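Local coordinates for 5'-Methylthioadenosine Nucleosidase (Arabidopsis thaliana, PDB 2H8G), which is a nucleosidase of the phosphorylase superfamily, seen here as a two-chain assembly with adenine bound in a pocket, at residues K123-G128 with D195-D200; G115-F120 with K221-L226; D129-S134 with N169-R174; D179-S184 with K199-A204. All coordinates share one frame; numbering follows the deposited sequence.

Contact 1: K123-G128 with D195-D200. With ADE (adenine), chain C.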
loop_
_atom_site.group_PDB
_atom_site.type_symbol
_atom_site.label_atom_id
_atom_site.label_comp_id
_atom_site.label_asym_id
_atom_site.label_seq_id
_atom_site.Cartn_x
_atom_site.Cartn_y
_atom_site.Cartn_z
ATOM N N LYS A 123 -19.089 6.228 -19.907
ATOM C CA LYS A 123 -18.093 7.293 -19.885
ATOM C C LYS A 123 -17.289 7.347 -21.178
ATOM O O LYS A 123 -16.336 8.126 -21.297
ATOM C CB LYS A 123 -17.142 7.111 -18.698
ATOM C CG LYS A 123 -17.802 7.301 -17.344
ATOM C CD LYS A 123 -18.402 8.694 -17.228
ATOM C CE LYS A 123 -19.097 8.887 -15.894
ATOM N NZ LYS A 123 -18.145 8.789 -14.758
ATOM N N GLY A 124 -17.672 6.506 -22.134
ATOM C CA GLY A 124 -17.003 6.483 -23.420
ATOM C C GLY A 124 -15.918 5.441 -23.598
ATOM O O GLY A 124 -15.218 5.457 -24.606
ATOM N N ALA A 125 -15.766 4.534 -22.641
ATOM C CA ALA A 125 -14.736 3.506 -22.757
ATOM C C ALA A 125 -15.214 2.311 -23.572
ATOM O O ALA A 125 -16.379 1.918 -23.503
ATOM C CB ALA A 125 -14.297 3.043 -21.368
ATOM N N ASN A 126 -14.301 1.748 -24.355
ATOM C CA ASN A 126 -14.581 0.576 -25.176
ATOM C C ASN A 126 -13.458 -0.434 -24.966
ATOM O O ASN A 126 -12.322 -0.057 -24.696
ATOM C CB ASN A 126 -14.652 0.958 -26.658
ATOM C CG ASN A 126 -15.847 1.833 -26.977
ATOM O OD1 ASN A 126 -16.992 1.443 -26.752
ATOM N ND2 ASN A 126 -15.586 3.021 -27.505
ATOM N N ILE A 127 -13.780 -1.715 -25.085
ATOM C CA ILE A 127 -12.782 -2.763 -24.928
ATOM C C ILE A 127 -11.658 -2.509 -25.928
ATOM O O ILE A 127 -11.912 -2.243 -27.104
ATOM C CB ILE A 127 -13.389 -4.156 -25.205
ATOM C CG1 ILE A 127 -14.490 -4.458 -24.188
ATOM C CG2 ILE A 127 -12.302 -5.226 -25.155
ATOM C CD1 ILE A 127 -13.994 -4.574 -22.766
ATOM N N GLY A 128 -10.417 -2.576 -25.457
ATOM C CA GLY A 128 -9.288 -2.362 -26.342
ATOM C C GLY A 128 -8.709 -0.961 -26.317
ATOM O O GLY A 128 -7.588 -0.751 -26.774
ATOM N N ASP A 195 -16.887 10.371 -10.872
ATOM C CA ASP A 195 -16.893 10.496 -12.328
ATOM C C ASP A 195 -15.715 9.828 -13.038
ATOM O O ASP A 195 -15.201 10.343 -14.034
ATOM C CB ASP A 195 -16.953 11.981 -12.700
ATOM C CG ASP A 195 -17.399 12.210 -14.128
ATOM O OD1 ASP A 195 -18.439 11.641 -14.524
ATOM O OD2 ASP A 195 -16.719 12.967 -14.853
ATOM N N ALA A 196 -15.294 8.675 -12.532
ATOM C CA ALA A 196 -14.184 7.954 -13.137
ATOM C C ALA A 196 -14.626 7.259 -14.421
ATOM O O ALA A 196 -15.783 6.862 -14.558
ATOM C CB ALA A 196 -13.640 6.919 -12.159
ATOM N N THR A 197 -13.699 7.124 -15.364
ATOM C CA THR A 197 -13.976 6.436 -16.612
ATOM C C THR A 197 -13.341 5.060 -16.530
ATOM O O THR A 197 -13.818 4.114 -17.156
ATOM C CB THR A 197 -13.345 7.164 -17.819
ATOM O OG1 THR A 197 -13.991 8.427 -18.005
ATOM C CG2 THR A 197 -13.487 6.335 -19.089
ATOM N N LEU A 198 -12.276 4.961 -15.734
ATOM C CA LEU A 198 -11.508 3.721 -15.591
ATOM C C LEU A 198 -11.392 3.246 -14.148
ATOM O O LEU A 198 -11.403 4.051 -13.215
ATOM C CB LEU A 198 -10.099 3.943 -16.141
ATOM C CG LEU A 198 -10.007 4.666 -17.485
ATOM C CD1 LEU A 198 -8.586 5.168 -17.695
ATOM C CD2 LEU A 198 -10.441 3.740 -18.610
ATOM N N LYS A 199 -11.238 1.936 -13.981
ATOM C CA LYS A 199 -11.132 1.318 -12.665
ATOM C C LYS A 199 -9.979 0.320 -12.658
ATOM O O LYS A 199 -9.895 -0.544 -13.538
ATOM C CB LYS A 199 -12.453 0.604 -12.338
ATOM C CG LYS A 199 -12.492 -0.147 -11.019
ATOM C CD LYS A 199 -13.840 -0.867 -10.854
ATOM C CE LYS A 199 -13.927 -1.604 -9.534
ATOM N NZ LYS A 199 -12.905 -2.687 -9.420
ATOM N N ASP A 200 -9.085 0.441 -11.679
ATOM C CA ASP A 200 -7.953 -0.482 -11.592
ATOM C C ASP A 200 -7.611 -0.805 -10.144
ATOM O O ASP A 200 -8.382 -0.498 -9.232
ATOM C CB ASP A 200 -6.720 0.083 -12.301
ATOM C CG ASP A 200 -5.996 1.123 -11.476
ATOM O OD1 ASP A 200 -4.780 1.324 -11.699
ATOM O OD2 ASP A 200 -6.638 1.755 -10.611
HETATM N N9 ADE C . -8.377 -4.719 -14.071
HETATM C C8 ADE C . -9.061 -5.099 -15.173
HETATM N N7 ADE C . -10.402 -4.935 -15.068
HETATM C C5 ADE C . -10.570 -4.416 -13.812
HETATM C C6 ADE C . -11.720 -4.001 -13.046
HETATM N N6 ADE C . -12.948 -4.091 -13.544
HETATM N N1 ADE C . -11.502 -3.499 -11.741
HETATM C C2 ADE C . -10.225 -3.415 -11.241
HETATM N N3 ADE C . -9.066 -3.789 -11.907
HETATM C C4 ADE C . -9.323 -4.273 -13.178
HETATM O O HOH W 1 -17.960 6.853 -12.992
HETATM O O HOH W 2 -13.574 9.773 -20.415
#
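The Lys123 side chain reaches across Asp195-Thr197, crossing Asp195 at a slant. Asp195, with positive phi, closes helix 185-193 in a Schellman motif. The chain then enters strand 198-200 of the central sheet of this phosphorylase-superfamily fold. CB of Lys123 rests against the side chain of Thr197, 3.5 Å from OG1 and close to CG2. CG is anti to the carbonyl carbon of its own residue (chi1 -67°). It lies 3.5 Å from Ala196 O. CD continues toward Asp195, and CE comes within 3.1 Å of Asp195 OD1. At the tip, NZ forms a salt bridge with the same oxygen at 2.9 Å. It reaches OD1 from above the carboxylate, 59° out of its plane. NZ also donates to Ala196 O at 3.1 Å, again from above the carbonyl plane. A water accepts from NZ and donates to Ala196 O, so it closes a small ring with these two atoms. The ammonium thus has three oxygen partners: Asp195 OD1, Ala196 O and the water. Ala125 adds a looser apolar contact, its CB 4.1 Å from Thr197 CG2. Thr197 and Leu198 also bond through the backbone to Arg174 of the neighbouring strand. A second water lies 2.8 Å from Thr197 OG1 and donates a weak bond to Lys123 O.

Contact 2: G115-F120 with K221-L226. With ADE (adenine), chain C.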
loop_
_atom_site.group_PDB
_atom_site.type_symbol
_atom_site.label_atom_id
_atom_site.label_comp_id
_atom_site.label_asym_id
_atom_site.label_seq_id
_atom_site.Cartn_x
_atom_site.Cartn_y
_atom_site.Cartn_z
ATOM N N GLY A 115 -0.945 -0.745 -17.642
ATOM C CA GLY A 115 -1.640 -1.966 -17.291
ATOM C C GLY A 115 -3.066 -1.983 -17.793
ATOM O O GLY A 115 -3.539 -1.016 -18.394
ATOM N N THR A 116 -3.736 -3.105 -17.549
ATOM C CA THR A 116 -5.121 -3.292 -17.940
ATOM C C THR A 116 -6.044 -2.692 -16.884
ATOM O O THR A 116 -5.641 -2.452 -15.744
ATOM C CB THR A 116 -5.442 -4.791 -18.120
ATOM O OG1 THR A 116 -5.009 -5.526 -16.969
ATOM C CG2 THR A 116 -4.745 -5.329 -19.348
ATOM N N CYS A 117 -7.294 -2.465 -17.260
ATOM C CA CYS A 117 -8.248 -1.870 -16.334
ATOM C C CYS A 117 -9.667 -2.110 -16.801
ATOM O O CYS A 117 -9.897 -2.588 -17.914
ATOM C CB CYS A 117 -8.019 -0.354 -16.252
ATOM S SG CYS A 117 -8.446 0.544 -17.773
ATOM N N GLY A 118 -10.615 -1.772 -15.932
ATOM C CA GLY A 118 -12.015 -1.885 -16.290
ATOM C C GLY A 118 -12.412 -0.510 -16.794
ATOM O O GLY A 118 -11.778 0.496 -16.452
ATOM N N GLY A 119 -13.443 -0.454 -17.627
ATOM C CA GLY A 119 -13.889 0.821 -18.151
ATOM C C GLY A 119 -15.396 0.949 -18.084
ATOM O O GLY A 119 -16.115 -0.046 -17.977
ATOM N N PHE A 120 -15.875 2.185 -18.110
ATOM C CA PHE A 120 -17.305 2.429 -18.092
ATOM C C PHE A 120 -17.770 2.851 -19.473
ATOM O O PHE A 120 -17.321 3.863 -20.016
ATOM C CB PHE A 120 -17.658 3.492 -17.050
ATOM C CG PHE A 120 -17.557 2.993 -15.640
ATOM C CD1 PHE A 120 -16.345 3.023 -14.961
ATOM C CD2 PHE A 120 -18.664 2.422 -15.017
ATOM C CE1 PHE A 120 -16.236 2.487 -13.679
ATOM C CE2 PHE A 120 -18.563 1.883 -13.736
ATOM C CZ PHE A 120 -17.345 1.916 -13.068
ATOM N N LYS A 221 -3.627 2.993 -19.490
ATOM C CA LYS A 221 -4.556 1.983 -18.999
ATOM C C LYS A 221 -5.407 1.432 -20.132
ATOM O O LYS A 221 -6.173 2.162 -20.765
ATOM C CB LYS A 221 -5.432 2.596 -17.898
ATOM C CG LYS A 221 -4.629 3.017 -16.656
ATOM C CD LYS A 221 -4.201 1.813 -15.818
ATOM C CE LYS A 221 -3.117 2.188 -14.797
ATOM N NZ LYS A 221 -2.879 1.096 -13.806
ATOM N N ALA A 222 -5.249 0.134 -20.382
ATOM C CA ALA A 222 -5.953 -0.550 -21.460
ATOM C C ALA A 222 -7.188 -1.290 -20.949
ATOM O O ALA A 222 -7.097 -2.146 -20.067
ATOM C CB ALA A 222 -5.001 -1.514 -22.150
ATOM N N VAL A 223 -8.341 -0.955 -21.523
ATOM C CA VAL A 223 -9.621 -1.538 -21.118
ATOM C C VAL A 223 -9.838 -2.981 -21.553
ATOM O O VAL A 223 -9.911 -3.278 -22.746
ATOM C CB VAL A 223 -10.794 -0.676 -21.646
ATOM C CG1 VAL A 223 -12.128 -1.254 -21.183
ATOM C CG2 VAL A 223 -10.649 0.754 -21.144
ATOM N N THR A 224 -9.950 -3.865 -20.568
ATOM C CA THR A 224 -10.178 -5.289 -20.823
ATOM C C THR A 224 -11.621 -5.704 -20.564
ATOM O O THR A 224 -12.062 -6.757 -21.020
ATOM C CB THR A 224 -9.284 -6.180 -19.937
ATOM O OG1 THR A 224 -9.368 -5.747 -18.571
ATOM C CG2 THR A 224 -7.842 -6.127 -20.408
ATOM N N ASP A 225 -12.359 -4.880 -19.831
ATOM C CA ASP A 225 -13.736 -5.219 -19.510
ATOM C C ASP A 225 -14.561 -3.975 -19.236
ATOM O O ASP A 225 -14.021 -2.938 -18.843
ATOM C CB ASP A 225 -13.778 -6.143 -18.288
ATOM C CG ASP A 225 -13.026 -5.573 -17.099
ATOM O OD1 ASP A 225 -11.780 -5.565 -17.129
ATOM O OD2 ASP A 225 -13.680 -5.125 -16.133
ATOM N N LEU A 226 -15.868 -4.085 -19.454
ATOM C CA LEU A 226 -16.774 -2.965 -19.215
ATOM C C LEU A 226 -17.544 -3.229 -17.924
ATOM O O LEU A 226 -18.377 -4.136 -17.847
ATOM C CB LEU A 226 -17.729 -2.794 -20.402
ATOM C CG LEU A 226 -17.033 -2.517 -21.738
ATOM C CD1 LEU A 226 -18.082 -2.390 -22.842
ATOM C CD2 LEU A 226 -16.195 -1.252 -21.642
HETATM N N9 ADE C . -8.377 -4.719 -14.071
HETATM C C8 ADE C . -9.061 -5.099 -15.173
HETATM N N7 ADE C . -10.402 -4.935 -15.068
HETATM C C5 ADE C . -10.570 -4.416 -13.812
HETATM C C6 ADE C . -11.720 -4.001 -13.046
HETATM N N6 ADE C . -12.948 -4.091 -13.544
HETATM N N1 ADE C . -11.502 -3.499 -11.741
HETATM C C2 ADE C . -10.225 -3.415 -11.241
HETATM N N3 ADE C . -9.066 -3.789 -11.907
HETATM C C4 ADE C . -9.323 -4.273 -13.178
HETATM O O HOH W 3 -3.413 -1.534 -14.551
#
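Asp225 and the peptide between Cys117 and Gly118 meet around a flat group, the bound adenine. They sit on parallel strands 110-119 and 217-226 of the central sheet. The Asp225 carboxylate lies at the ring edge and nearly in the ring plane. Adenine N6 donates to its OD2 at 2.9 Å, an almost straight bond (170° at the hydrogen). Asp225 OD1 is 2.6 Å from adenine N7. The Cys117-Gly118 peptide lies over one face at N7, with Gly118 N 3.3 Å from that atom. Gly118 has no side chain, and a CB there would clash with N6. Leu181 lies over the opposite face. Thr224 OG1 stands at the edge near C8 and donates to Asp225 OD1 at 2.8 Å, which helps fix the turn of the carboxylate.

Between the strands, the backbones are joined by Ala222 N to Gly115 O, Cys117 N to Ala222 O, Thr224 N to Cys117 O and Gly119 N to Asp225 O. Cys117 pairs with Val223 but Gly119 with Leu226, so 221-226 carries one extra residue, Thr224, consistent with a beta bulge. This probably helps both Thr224 OG1 and Asp225 reach the adenine. Thr116 and Thr224 cross at about a right angle, and their CG2 atoms are tight at 3.4 Å. On the other face of the sheet from Thr116, Cys117 SG packs on Lys221 CB at 3.6 Å. Lys221 NZ makes its salt bridge with Asp200. It also donates to a water at 2.8 Å, and that water donates to Thr116 O at 2.7 Å.

Contact 3: D129-S134 with N169-R174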
loop_
_atom_site.group_PDB
_atom_site.type_symbol
_atom_site.label_atom_id
_atom_site.label_comp_id
_atom_site.label_asym_id
_atom_site.label_seq_id
_atom_site.Cartn_x
_atom_site.Cartn_y
_atom_site.Cartn_z
ATOM N N ASP A 129 -9.463 0.003 -25.798
ATOM C CA ASP A 129 -8.974 1.373 -25.727
ATOM C C ASP A 129 -7.811 1.484 -24.753
ATOM O O ASP A 129 -7.833 0.880 -23.682
ATOM C CB ASP A 129 -10.060 2.336 -25.231
ATOM C CG ASP A 129 -11.147 2.583 -26.248
ATOM O OD1 ASP A 129 -10.920 2.346 -27.453
ATOM O OD2 ASP A 129 -12.231 3.042 -25.832
ATOM N N VAL A 130 -6.795 2.251 -25.132
ATOM C CA VAL A 130 -5.669 2.488 -24.245
ATOM C C VAL A 130 -5.780 3.963 -23.893
ATOM O O VAL A 130 -5.596 4.831 -24.746
ATOM C CB VAL A 130 -4.314 2.224 -24.907
ATOM C CG1 VAL A 130 -3.200 2.496 -23.899
ATOM C CG2 VAL A 130 -4.248 0.783 -25.399
ATOM N N PHE A 131 -6.110 4.223 -22.634
ATOM C CA PHE A 131 -6.300 5.572 -22.112
ATOM C C PHE A 131 -5.073 6.207 -21.476
ATOM O O PHE A 131 -4.230 5.525 -20.896
ATOM C CB PHE A 131 -7.382 5.566 -21.027
ATOM C CG PHE A 131 -8.790 5.600 -21.541
ATOM C CD1 PHE A 131 -9.367 4.485 -22.142
ATOM C CD2 PHE A 131 -9.559 6.748 -21.380
ATOM C CE1 PHE A 131 -10.694 4.518 -22.570
ATOM C CE2 PHE A 131 -10.880 6.784 -21.803
ATOM C CZ PHE A 131 -11.450 5.672 -22.399
ATOM N N LEU A 132 -5.013 7.533 -21.571
ATOM C CA LEU A 132 -3.970 8.315 -20.924
ATOM C C LEU A 132 -4.790 8.895 -19.764
ATOM O O LEU A 132 -5.831 9.503 -19.995
ATOM C CB LEU A 132 -3.486 9.443 -21.834
ATOM C CG LEU A 132 -2.278 10.239 -21.343
ATOM C CD1 LEU A 132 -1.063 9.327 -21.240
ATOM C CD2 LEU A 132 -2.006 11.373 -22.315
ATOM N N VAL A 133 -4.347 8.701 -18.530
ATOM C CA VAL A 133 -5.103 9.192 -17.377
ATOM C C VAL A 133 -4.872 10.664 -17.033
ATOM O O VAL A 133 -3.736 11.130 -17.028
ATOM C CB VAL A 133 -4.783 8.331 -16.129
ATOM C CG1 VAL A 133 -5.438 8.926 -14.891
ATOM C CG2 VAL A 133 -5.268 6.907 -16.352
ATOM N N SER A 134 -5.956 11.382 -16.732
ATOM C CA SER A 134 -5.883 12.798 -16.363
ATOM C C SER A 134 -5.532 12.946 -14.881
ATOM O O SER A 134 -4.561 13.614 -14.525
ATOM C CB SER A 134 -7.219 13.493 -16.655
ATOM O OG SER A 134 -8.311 12.798 -16.079
ATOM N N ASN A 169 -3.233 10.816 -29.856
ATOM C CA ASN A 169 -4.687 10.941 -29.771
ATOM C C ASN A 169 -5.324 9.823 -28.956
ATOM O O ASN A 169 -6.232 9.124 -29.412
ATOM C CB ASN A 169 -5.299 10.981 -31.173
ATOM C CG ASN A 169 -6.790 11.272 -31.152
ATOM O OD1 ASN A 169 -7.257 12.140 -30.414
ATOM N ND2 ASN A 169 -7.540 10.559 -31.975
ATOM N N LEU A 170 -4.836 9.658 -27.734
ATOM C CA LEU A 170 -5.376 8.644 -26.850
ATOM C C LEU A 170 -6.555 9.261 -26.119
ATOM O O LEU A 170 -6.597 10.476 -25.916
ATOM C CB LEU A 170 -4.313 8.209 -25.836
ATOM C CG LEU A 170 -3.029 7.607 -26.414
ATOM C CD1 LEU A 170 -2.038 7.323 -25.292
ATOM C CD2 LEU A 170 -3.363 6.330 -27.167
ATOM N N LYS A 171 -7.528 8.436 -25.754
ATOM C CA LYS A 171 -8.668 8.931 -25.000
ATOM C C LYS A 171 -8.138 9.231 -23.606
ATOM O O LYS A 171 -7.118 8.679 -23.194
ATOM C CB LYS A 171 -9.763 7.872 -24.925
ATOM C CG LYS A 171 -10.359 7.529 -26.277
ATOM C CD LYS A 171 -11.293 6.342 -26.177
ATOM C CE LYS A 171 -11.639 5.822 -27.561
ATOM N NZ LYS A 171 -12.353 6.836 -28.375
ATOM N N ILE A 172 -8.811 10.119 -22.888
ATOM C CA ILE A 172 -8.380 10.468 -21.545
ATOM C C ILE A 172 -9.554 10.367 -20.579
ATOM O O ILE A 172 -10.715 10.422 -20.981
ATOM C CB ILE A 172 -7.783 11.899 -21.504
ATOM C CG1 ILE A 172 -7.111 12.147 -20.150
ATOM C CG2 ILE A 172 -8.871 12.921 -21.765
ATOM C CD1 ILE A 172 -6.238 13.392 -20.099
ATOM N N GLY A 173 -9.243 10.190 -19.302
ATOM C CA GLY A 173 -10.284 10.089 -18.303
ATOM C C GLY A 173 -9.683 9.914 -16.929
ATOM O O GLY A 173 -8.470 9.741 -16.793
ATOM N N ARG A 174 -10.531 9.978 -15.911
ATOM C CA ARG A 174 -10.093 9.810 -14.532
ATOM C C ARG A 174 -10.069 8.323 -14.200
ATOM O O ARG A 174 -10.909 7.556 -14.673
ATOM C CB ARG A 174 -11.049 10.547 -13.580
ATOM C CG ARG A 174 -10.887 10.165 -12.117
ATOM C CD ARG A 174 -11.735 11.042 -11.210
ATOM N NE ARG A 174 -11.259 12.422 -11.210
ATOM C CZ ARG A 174 -11.826 13.408 -10.522
ATOM N NH1 ARG A 174 -12.894 13.170 -9.775
ATOM N NH2 ARG A 174 -11.312 14.629 -10.573
HETATM O O HOH W 4 -7.317 5.661 -26.689
#
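A pair of parallel strands, 130-133 and 171-174, brings Phe131 against Lys171 in the mixed central sheet. The short strands are twisted 54° against each other, and the pairing is loose. CB of Lys171 sits over one face of the Phe131 ring in a CH-pi contact, 3.7 Å from the centroid and 20° off the normal. The carbonyl carbon of Ile172 meets the ring edge in its plane. The lysine chain then runs on past CZ to Asp129, where CE comes within 3.3 Å of OD2. Its NZ stays 4.6 Å from that oxygen, beyond a salt bridge. Asp129 OD2 instead accepts from the backbone N of Asn126.

In this phosphorylase-superfamily fold, the connection between these parallel neighbours runs through helix 148-153, the short strand 156-157 and helix 162-168. Leu132 turns to helix 162-168, packing on Leu164 and Leu165, and Leu170 also touches Leu165. Phe131 is on the other side of the sheet, against Ala125, Thr197 and Val223.

Two backbone bonds join the strands. Leu132 N donates to Lys171 O at 2.9 Å, nearly in line with the carbonyl. Ser134 N donates to Gly173 O at 3.0 Å from well above the carbonyl plane (41°). Where the strands begin, a water bridges instead, donating to Val130 O and accepting from Lys171 N. Ile172 CG1, anti to its backbone N, comes 2.9 Å from Leu132 O. Ile172 CD1 lies 3.6 Å from Ser134 CB. Arg174 CB is directed away from 129-134, and its NE forms a salt bridge with Asp135.

Contact 4: D179-S184 with K199-A204. With ADE (adenine), chain C.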
loop_
_atom_site.group_PDB
_atom_site.type_symbol
_atom_site.label_atom_id
_atom_site.label_comp_id
_atom_site.label_asym_id
_atom_site.label_seq_id
_atom_site.Cartn_x
_atom_site.Cartn_y
_atom_site.Cartn_z
ATOM N N ASP A 179 -8.496 -2.003 -4.082
ATOM C CA ASP A 179 -7.863 -3.315 -4.050
ATOM C C ASP A 179 -8.742 -4.509 -4.371
ATOM O O ASP A 179 -8.319 -5.651 -4.192
ATOM C CB ASP A 179 -7.176 -3.537 -2.709
ATOM C CG ASP A 179 -5.852 -2.832 -2.635
ATOM O OD1 ASP A 179 -5.794 -1.713 -2.086
ATOM O OD2 ASP A 179 -4.867 -3.394 -3.153
ATOM N N SER A 180 -9.960 -4.256 -4.834
ATOM C CA SER A 180 -10.856 -5.343 -5.202
ATOM C C SER A 180 -11.083 -5.314 -6.706
ATOM O O SER A 180 -11.180 -4.247 -7.309
ATOM C CB SER A 180 -12.188 -5.221 -4.462
ATOM O OG SER A 180 -12.011 -5.406 -3.068
ATOM N N LEU A 181 -11.147 -6.497 -7.309
ATOM C CA LEU A 181 -11.365 -6.618 -8.742
ATOM C C LEU A 181 -12.851 -6.488 -9.034
ATOM O O LEU A 181 -13.245 -6.016 -10.097
ATOM C CB LEU A 181 -10.843 -7.968 -9.235
ATOM C CG LEU A 181 -11.108 -8.284 -10.708
ATOM C CD1 LEU A 181 -10.429 -7.259 -11.595
ATOM C CD2 LEU A 181 -10.602 -9.681 -11.025
ATOM N N ASP A 182 -13.674 -6.919 -8.086
ATOM C CA ASP A 182 -15.114 -6.815 -8.239
ATOM C C ASP A 182 -15.495 -5.393 -7.843
ATOM O O ASP A 182 -14.624 -4.548 -7.617
ATOM C CB ASP A 182 -15.824 -7.841 -7.340
ATOM C CG ASP A 182 -15.644 -7.556 -5.853
ATOM O OD1 ASP A 182 -14.748 -6.766 -5.492
ATOM O OD2 ASP A 182 -16.398 -8.133 -5.036
ATOM N N MET A 183 -16.788 -5.113 -7.777
ATOM C CA MET A 183 -17.227 -3.784 -7.390
ATOM C C MET A 183 -18.422 -3.915 -6.468
ATOM O O MET A 183 -19.500 -4.343 -6.889
ATOM C CB MET A 183 -17.598 -2.960 -8.623
ATOM C CG MET A 183 -18.049 -1.541 -8.298
ATOM S SD MET A 183 -18.286 -0.543 -9.774
ATOM C CE MET A 183 -19.827 -1.231 -10.382
ATOM N N SER A 184 -18.220 -3.565 -5.203
ATOM C CA SER A 184 -19.291 -3.645 -4.225
ATOM C C SER A 184 -20.235 -2.477 -4.443
ATOM O O SER A 184 -19.922 -1.537 -5.173
ATOM C CB SER A 184 -18.731 -3.589 -2.802
ATOM O OG SER A 184 -18.260 -2.289 -2.486
ATOM N N LYS A 199 -11.238 1.936 -13.981
ATOM C CA LYS A 199 -11.132 1.318 -12.665
ATOM C C LYS A 199 -9.979 0.320 -12.658
ATOM O O LYS A 199 -9.895 -0.544 -13.538
ATOM C CB LYS A 199 -12.453 0.604 -12.338
ATOM C CG LYS A 199 -12.492 -0.147 -11.019
ATOM C CD LYS A 199 -13.840 -0.867 -10.854
ATOM C CE LYS A 199 -13.927 -1.604 -9.534
ATOM N NZ LYS A 199 -12.905 -2.687 -9.420
ATOM N N ASP A 200 -9.085 0.441 -11.679
ATOM C CA ASP A 200 -7.953 -0.482 -11.592
ATOM C C ASP A 200 -7.611 -0.805 -10.144
ATOM O O ASP A 200 -8.382 -0.498 -9.232
ATOM C CB ASP A 200 -6.720 0.083 -12.301
ATOM C CG ASP A 200 -5.996 1.123 -11.476
ATOM O OD1 ASP A 200 -4.780 1.324 -11.699
ATOM O OD2 ASP A 200 -6.638 1.755 -10.611
ATOM N N MET A 201 -6.452 -1.419 -9.932
ATOM C CA MET A 201 -6.055 -1.813 -8.592
ATOM C C MET A 201 -4.712 -1.278 -8.102
ATOM O O MET A 201 -4.282 -1.646 -7.011
ATOM C CB MET A 201 -6.067 -3.346 -8.492
ATOM C CG MET A 201 -7.448 -3.956 -8.671
ATOM S SD MET A 201 -7.445 -5.747 -8.898
ATOM C CE MET A 201 -6.893 -6.276 -7.312
ATOM N N GLU A 202 -4.064 -0.405 -8.874
ATOM C CA GLU A 202 -2.756 0.123 -8.458
ATOM C C GLU A 202 -2.503 1.618 -8.676
ATOM O O GLU A 202 -1.749 2.234 -7.919
ATOM C CB GLU A 202 -1.621 -0.611 -9.181
ATOM C CG GLU A 202 -1.477 -2.105 -8.903
ATOM C CD GLU A 202 -2.365 -2.970 -9.776
ATOM O OE1 GLU A 202 -2.633 -2.576 -10.935
ATOM O OE2 GLU A 202 -2.767 -4.059 -9.304
ATOM N N GLY A 203 -3.103 2.182 -9.717
ATOM C CA GLY A 203 -2.867 3.573 -10.077
ATOM C C GLY A 203 -2.694 4.646 -9.017
ATOM O O GLY A 203 -1.663 5.319 -8.963
ATOM N N ALA A 204 -3.698 4.816 -8.172
ATOM C CA ALA A 204 -3.639 5.858 -7.155
ATOM C C ALA A 204 -2.492 5.691 -6.164
ATOM O O ALA A 204 -2.016 6.679 -5.597
ATOM C CB ALA A 204 -4.970 5.940 -6.414
HETATM N N9 ADE C . -8.377 -4.719 -14.071
HETATM C C8 ADE C . -9.061 -5.099 -15.173
HETATM N N7 ADE C . -10.402 -4.935 -15.068
HETATM C C5 ADE C . -10.570 -4.416 -13.812
HETATM C C6 ADE C . -11.720 -4.001 -13.046
HETATM N N6 ADE C . -12.948 -4.091 -13.544
HETATM N N1 ADE C . -11.502 -3.499 -11.741
HETATM C C2 ADE C . -10.225 -3.415 -11.241
HETATM N N3 ADE C . -9.066 -3.789 -11.907
HETATM C C4 ADE C . -9.323 -4.273 -13.178
HETATM O O HOH W 5 -10.716 -1.595 -8.057
HETATM O O HOH W 6 -14.945 -4.220 -11.280
#
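Lys199 brings its ammonium to the carbonyls of the loop 180-182. Its firm bond across the contact is to Asp182 O at 3.1 Å, with NZ above the carbonyl plane by 46°. Bonds to Ser180 O and Leu181 O are weak. The chain is extended to CE and bends at the last torsion (chi4 -63°), which places NZ beside the adenine. There NZ donates to N1 at 2.8 Å. Two waters extend this network. One accepts from NZ and lies close to Ser180 O and Asp200 O. The other donates to Leu181 O, accepts from adenine N6, and takes a weak bond from NZ.

Within 199-204, Asp200 OD1 accepts from Gly203 N at 2.7 Å. This Asx motif sits at the start of helix 203-212.

Van der Waals contacts centre on Met201. Its SD makes an apolar contact with Leu181 CB at 4.1 Å, and its CE lies 3.5 Å from Asp179 O. CG of Met201 reaches adenine N3 at 3.6 Å. Leu181 CD1 is 3.6 Å from adenine C4 and C5. Met183 CB touches Lys199 CE at 4.0 Å.

The second subunit covers the loop from outside. Its Arg142 forms a salt bridge with Asp182, and its Ile143 packs on Met201. Together the loop and strand end form one wall of the adenine pocket, beside the subunit interface.

In the fold
Contacts 2 and 4 are buried, while contact 3 is only partly buried. Contact 1 is buried at Thr197 and Ala125, but its lysine salt bridge sits at the surface, just before strand 198-200. All four reach one mixed sheet. Contacts 1 and 4 share strand 198-200, which pairs with 110-119 of contact 2 and 171-177 of contact 3. Contacts 2 and 3 meet where Lys221 O accepts from Phe131 N. Chemistry follows place. In the sheet, contact 2 joins backbone bonds to adenine recognition. Contact 3 is strand pairing and packing, its centre about 17 Å from that of contact 4. Contact 4 works through carbonyls and waters, and it alone touches the second subunit.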